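Side-chain contacts in subtilase cytotoxin subunit A (Escherichia coli, PDB 2IY9), which cleaves the host endoplasmic reticulum chaperone BiP between two leucines in the hinge joining its ATPase and protein-binding domains, as the subtilisin-like serine protease subunit of an AB5 toxin: residues A94-I97 with G102-G105; N255-F258 with K264-T267. All blocks are in the same frame, centred on the assembly; numbering follows the deposited sequence.

Contact 1: residues A94-I97 with G102-G105; sequences ASLI and GIYG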
ATOM      1  N   ALA A  94      -0.723  -1.677  -9.220  1.00 21.31           N
ATOM      2  CA  ALA A  94       0.598  -1.724  -9.828  1.00 20.81           C
ATOM      3  C   ALA A  94       0.864  -0.459 -10.628  1.00 20.93           C
ATOM      4  O   ALA A  94       1.955   0.097 -10.541  1.00 20.44           O
ATOM      5  CB  ALA A  94       0.755  -2.953 -10.706  1.00 20.97           C
ATOM      6  N   SER A  95      -0.136   0.011 -11.378  1.00 20.48           N
ATOM      7  CA  SER A  95       0.056   1.211 -12.188  1.00 20.71           C
ATOM      8  C   SER A  95       0.308   2.436 -11.311  1.00 20.40           C
ATOM      9  O   SER A  95       1.187   3.240 -11.627  1.00 20.19           O
ATOM     10  CB  SER A  95      -1.080   1.432 -13.196  1.00 20.39           C
ATOM     11  OG  SER A  95      -2.277   1.921 -12.606  1.00 22.39           O
ATOM     12  N   LEU A  96      -0.437   2.562 -10.204  1.00 19.80           N
ATOM     13  CA  LEU A  96      -0.277   3.711  -9.303  1.00 20.28           C
ATOM     14  C   LEU A  96       1.107   3.760  -8.646  1.00 19.93           C
ATOM     15  O   LEU A  96       1.659   4.837  -8.431  1.00 19.97           O
ATOM     16  CB  LEU A  96      -1.380   3.733  -8.238  1.00 20.03           C
ATOM     17  CG  LEU A  96      -2.801   3.967  -8.759  1.00 19.77           C
ATOM     18  CD1 LEU A  96      -3.785   3.806  -7.613  1.00 19.64           C
ATOM     19  CD2 LEU A  96      -2.958   5.348  -9.454  1.00 19.66           C
ATOM     20  N   ILE A  97       1.652   2.581  -8.355  1.00 20.15           N
ATOM     21  CA  ILE A  97       2.985   2.442  -7.786  1.00 20.34           C
ATOM     22  C   ILE A  97       4.072   2.723  -8.828  1.00 21.05           C
ATOM     23  O   ILE A  97       5.016   3.471  -8.563  1.00 21.82           O
ATOM     24  CB  ILE A  97       3.181   1.035  -7.184  1.00 20.46           C
ATOM     25  CG1 ILE A  97       2.221   0.812  -6.003  1.00 19.42           C
ATOM     26  CG2 ILE A  97       4.651   0.800  -6.746  1.00 19.42           C
ATOM     27  CD1 ILE A  97       2.097  -0.659  -5.628  1.00 22.17           C
ATOM     28  N   GLY A 102       1.612   6.865 -19.428  1.00 24.95           N
ATOM     29  CA  GLY A 102       0.157   6.768 -19.391  1.00 25.04           C
ATOM     30  C   GLY A 102      -0.233   7.180 -17.997  1.00 24.90           C
ATOM     31  O   GLY A 102      -0.332   8.370 -17.700  1.00 26.06           O
ATOM     32  N   ILE A 103      -0.404   6.203 -17.124  1.00 24.75           N
ATOM     33  CA  ILE A 103      -0.491   6.482 -15.689  1.00 24.48           C
ATOM     34  C   ILE A 103       0.893   6.902 -15.162  1.00 24.39           C
ATOM     35  O   ILE A 103       1.911   6.315 -15.540  1.00 24.27           O
ATOM     36  CB  ILE A 103      -1.033   5.243 -14.924  1.00 23.77           C
ATOM     37  CG1 ILE A 103      -2.440   4.875 -15.421  1.00 24.79           C
ATOM     38  CG2 ILE A 103      -1.050   5.453 -13.406  1.00 23.21           C
ATOM     39  CD1 ILE A 103      -3.440   6.047 -15.406  1.00 21.35           C
ATOM     40  N   TYR A 104       0.917   7.925 -14.308  1.00 24.44           N
ATOM     41  CA  TYR A 104       2.155   8.375 -13.682  1.00 24.66           C
ATOM     42  C   TYR A 104       2.343   7.651 -12.363  1.00 24.25           C
ATOM     43  O   TYR A 104       1.739   8.017 -11.348  1.00 24.04           O
ATOM     44  CB  TYR A 104       2.136   9.886 -13.435  1.00 25.57           C
ATOM     45  CG  TYR A 104       2.175  10.725 -14.693  1.00 27.00           C
ATOM     46  CD1 TYR A 104       3.381  11.248 -15.175  1.00 27.39           C
ATOM     47  CD2 TYR A 104       1.007  10.992 -15.408  1.00 26.28           C
ATOM     48  CE1 TYR A 104       3.414  12.036 -16.347  1.00 28.30           C
ATOM     49  CE2 TYR A 104       1.033  11.767 -16.572  1.00 27.97           C
ATOM     50  CZ  TYR A 104       2.227  12.281 -17.029  1.00 28.29           C
ATOM     51  OH  TYR A 104       2.218  13.043 -18.187  1.00 29.97           O
ATOM     52  N   GLY A 105       3.192   6.628 -12.373  1.00 23.86           N
ATOM     53  CA  GLY A 105       3.501   5.906 -11.153  1.00 23.83           C
ATOM     54  C   GLY A 105       4.250   6.814 -10.200  1.00 23.82           C
ATOM     55  O   GLY A 105       4.996   7.692 -10.633  1.00 23.56           O
TER
HETATM   56  O   HOH W   1       0.651   7.324  -9.022  1.00 23.72           O
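Ile103 lays its branched side chain against the turn of helix made by Ser95 and Leu96. The methyl CG2 of Ile103 does most of the touching: it sits 3.6 Å from the carbonyl O of Ser95 and 3.8 Å from Ser95 OG. More loosely, Ile103 CG2 lies 4.4 Å from Leu96 CD2. Its position follows from the first torsion of Ile103 (chi1 -61°), which sets CG2 opposite the backbone N and sends it to the helix, while CG1 turns off toward strand 256-259. A beta-branched residue suits this place because its two arms serve two neighbours at once. Ser95 is small enough to let the methyl come close, and its hydroxyl is turned back over its own helix (chi1 75°), where OG is hydrogen-bonded to Ala92 O and also to Leu259 N. Leu96 starts out directed away from the loop, yet its CD2 end comes back alongside the Ile103 methyl. Gly105, having no side chain, brings its CA up to the carbonyls of the last helical turn, 3.5 Å from Leu96 O and 3.6 Å from Ser95 O, in CA-H...O contacts. The loop thus folds back on the end of helix 84-98 before entering strand 111-116 of the parallel sheet in this subtilisin-like fold, tied by backbone bonds of Leu96 with Val106 and of Ile97 with Tyr107. Chemically, the contact divides its labour: methyls pack on one side, and on the other a water bridges the two segments, donating at 2.7 Å to both Leu96 O and Tyr104 O.

Contact 2: residues N255-F258 with K264-T267; sequences NITF and KTGT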
ATOM      1  N   ASN A 255     -10.577  10.549  -6.947  1.00 24.92           N
ATOM      2  CA  ASN A 255     -10.368  11.023  -8.317  1.00 25.70           C
ATOM      3  C   ASN A 255      -8.990  10.555  -8.778  1.00 25.67           C
ATOM      4  O   ASN A 255      -8.156  11.352  -9.210  1.00 25.40           O
ATOM      5  CB  ASN A 255     -10.472  12.560  -8.364  1.00 25.95           C
ATOM      6  CG  ASN A 255     -10.511  13.110  -9.780  1.00 28.82           C
ATOM      7  OD1 ASN A 255     -11.011  12.449 -10.697  1.00 30.77           O
ATOM      8  ND2 ASN A 255     -10.009  14.345  -9.963  1.00 30.42           N
ATOM      9  N   ILE A 256      -8.741   9.259  -8.622  1.00 25.26           N
ATOM     10  CA  ILE A 256      -7.441   8.681  -8.964  1.00 25.52           C
ATOM     11  C   ILE A 256      -7.539   7.883 -10.267  1.00 25.47           C
ATOM     12  O   ILE A 256      -8.325   6.937 -10.363  1.00 25.81           O
ATOM     13  CB  ILE A 256      -6.904   7.749  -7.832  1.00 25.34           C
ATOM     14  CG1 ILE A 256      -6.947   8.426  -6.443  1.00 24.64           C
ATOM     15  CG2 ILE A 256      -5.521   7.196  -8.201  1.00 25.52           C
ATOM     16  CD1 ILE A 256      -5.949   9.608  -6.219  1.00 26.42           C
ATOM     17  N   THR A 257      -6.750   8.275 -11.267  1.00 25.71           N
ATOM     18  CA  THR A 257      -6.760   7.600 -12.566  1.00 26.34           C
ATOM     19  C   THR A 257      -5.798   6.396 -12.519  1.00 26.18           C
ATOM     20  O   THR A 257      -4.704   6.505 -11.975  1.00 26.43           O
ATOM     21  CB  THR A 257      -6.375   8.579 -13.703  1.00 26.72           C
ATOM     22  OG1 THR A 257      -7.209   9.750 -13.638  1.00 27.90           O
ATOM     23  CG2 THR A 257      -6.563   7.941 -15.060  1.00 27.03           C
ATOM     24  N   PHE A 258      -6.219   5.260 -13.071  1.00 26.42           N
ATOM     25  CA  PHE A 258      -5.422   4.026 -13.038  1.00 26.50           C
ATOM     26  C   PHE A 258      -5.504   3.231 -14.346  1.00 26.64           C
ATOM     27  O   PHE A 258      -6.366   3.487 -15.190  1.00 26.65           O
ATOM     28  CB  PHE A 258      -5.853   3.143 -11.863  1.00 26.49           C
ATOM     29  CG  PHE A 258      -7.318   2.799 -11.872  1.00 27.99           C
ATOM     30  CD1 PHE A 258      -7.819   1.834 -12.747  1.00 28.11           C
ATOM     31  CD2 PHE A 258      -8.199   3.455 -11.017  1.00 29.36           C
ATOM     32  CE1 PHE A 258      -9.180   1.522 -12.768  1.00 30.07           C
ATOM     33  CE2 PHE A 258      -9.555   3.143 -11.022  1.00 29.84           C
ATOM     34  CZ  PHE A 258     -10.047   2.175 -11.900  1.00 29.54           C
ATOM     35  N   LYS A 264      -6.811   0.687 -21.415  1.00 33.35           N
ATOM     36  CA  LYS A 264      -7.461   1.967 -21.171  1.00 33.90           C
ATOM     37  C   LYS A 264      -7.382   2.296 -19.685  1.00 33.25           C
ATOM     38  O   LYS A 264      -6.919   1.475 -18.876  1.00 32.56           O
ATOM     39  CB  LYS A 264      -8.896   2.004 -21.701  1.00 34.08           C
ATOM     40  CG  LYS A 264      -9.748   0.791 -21.341  1.00 35.86           C
ATOM     41  CD  LYS A 264     -11.097   0.802 -22.049  1.00 35.72           C
ATOM     42  CE  LYS A 264     -11.987   1.936 -21.530  1.00 39.03           C
ATOM     43  NZ  LYS A 264     -13.352   1.917 -22.130  1.00 40.06           N
ATOM     44  N   THR A 265      -7.799   3.511 -19.340  1.00 32.55           N
ATOM     45  CA  THR A 265      -7.756   3.957 -17.957  1.00 32.13           C
ATOM     46  C   THR A 265      -9.152   3.983 -17.340  1.00 31.75           C
ATOM     47  O   THR A 265     -10.162   4.060 -18.054  1.00 31.78           O
ATOM     48  CB  THR A 265      -7.100   5.347 -17.833  1.00 31.97           C
ATOM     49  OG1 THR A 265      -7.836   6.295 -18.615  1.00 33.64           O
ATOM     50  CG2 THR A 265      -5.655   5.311 -18.330  1.00 32.02           C
ATOM     51  N   GLY A 266      -9.188   3.893 -16.011  1.00 31.28           N
ATOM     52  CA  GLY A 266     -10.395   4.089 -15.217  1.00 30.33           C
ATOM     53  C   GLY A 266     -10.099   5.108 -14.129  1.00 30.13           C
ATOM     54  O   GLY A 266      -8.950   5.514 -13.944  1.00 29.56           O
ATOM     55  N   THR A 267     -11.133   5.543 -13.416  1.00 29.64           N
ATOM     56  CA  THR A 267     -10.958   6.527 -12.347  1.00 29.58           C
ATOM     57  C   THR A 267     -11.657   6.007 -11.099  1.00 29.27           C
ATOM     58  O   THR A 267     -12.806   5.605 -11.162  1.00 29.02           O
ATOM     59  CB  THR A 267     -11.509   7.928 -12.745  1.00 29.53           C
ATOM     60  OG1 THR A 267     -10.784   8.425 -13.877  1.00 30.96           O
ATOM     61  CG2 THR A 267     -11.380   8.921 -11.612  1.00 29.51           C
TER
HETATM   62  O   HOH W   2      -9.615  10.629 -14.666  1.00 51.32           O
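A backbone carbonyl lies over the middle of an aromatic face: Gly266 O stands 3.6 Å above the plane of the Phe258 ring. The same residue also sets its CA over this face, 4.1 Å from the ring centroid, in a CH-pi contact. The ring reaches this place because CG of Phe258 is held between its own N and carbonyl carbon (chi1 56°), folding the phenyl across the neighbouring strand. Gly266, without a side chain, lets the ring lie directly on its backbone. Ile88, Ala92 and Ser95 of helix 84-98 also pack on the phenyl, so a large flat side chain serves well between hairpin and helix.

The two residues form an antiparallel hydrogen-bonded pair. Phe258 N gives its hydrogen to Gly266 O at 2.9 Å and 163°, and Gly266 N returns one to Phe258 O at 3.0 Å. Thus the carbonyl over the ring also accepts the Phe258 N-H. Alongside, Thr257 faces Thr267 in a non-hydrogen-bonded pair on the other face of the sheet. Their OG1 atoms are 3.8 Å apart, and one water joins them, 2.8 Å from Thr257 OG1 and 2.6 Å from Thr267 OG1. Threonine suits this more open face, offering a hydroxyl to water and a methyl to its neighbours: Thr257 CG2 rests 3.8 Å from Thr265 CB. Just before the strand, Asn255 runs alongside Thr267, OD1 beside CG2, while its ND2 is bound to Gln223 OE1.

Asn255, with positive phi, and Ile256 both face Gly268, forming a G1 beta bulge at the open end of the two-stranded antiparallel hairpin 256-259/265-268. In this subtilisin-like fold the hairpin comes shortly before helix 271-288, which carries Ser272, inferred to be the charge-relay serine.

Contact 1 closes long before contact 2 opens along the chain, yet their centres are only about 10 Å apart and they share a packed interface. Leu96 CD2 is 3.3 Å from Thr257 O and 3.4 Å from Ile256 CG2, while Ile103 CD1 meets Thr257 CG2 at 3.7 Å. The hairpin strand 256-259 therefore rests on both the helix and the loop of contact 1. Both are close to the inferred charge relay system of Asp52, His89 and Ser272: the Leu96 side chain is about 7 Å from that of Ser272, and the Phe258 side chain about 8 Å from those of His89 and Ser272. Helix 84-98 carries both His89 and Leu96, and the Phe258 ring packs on it.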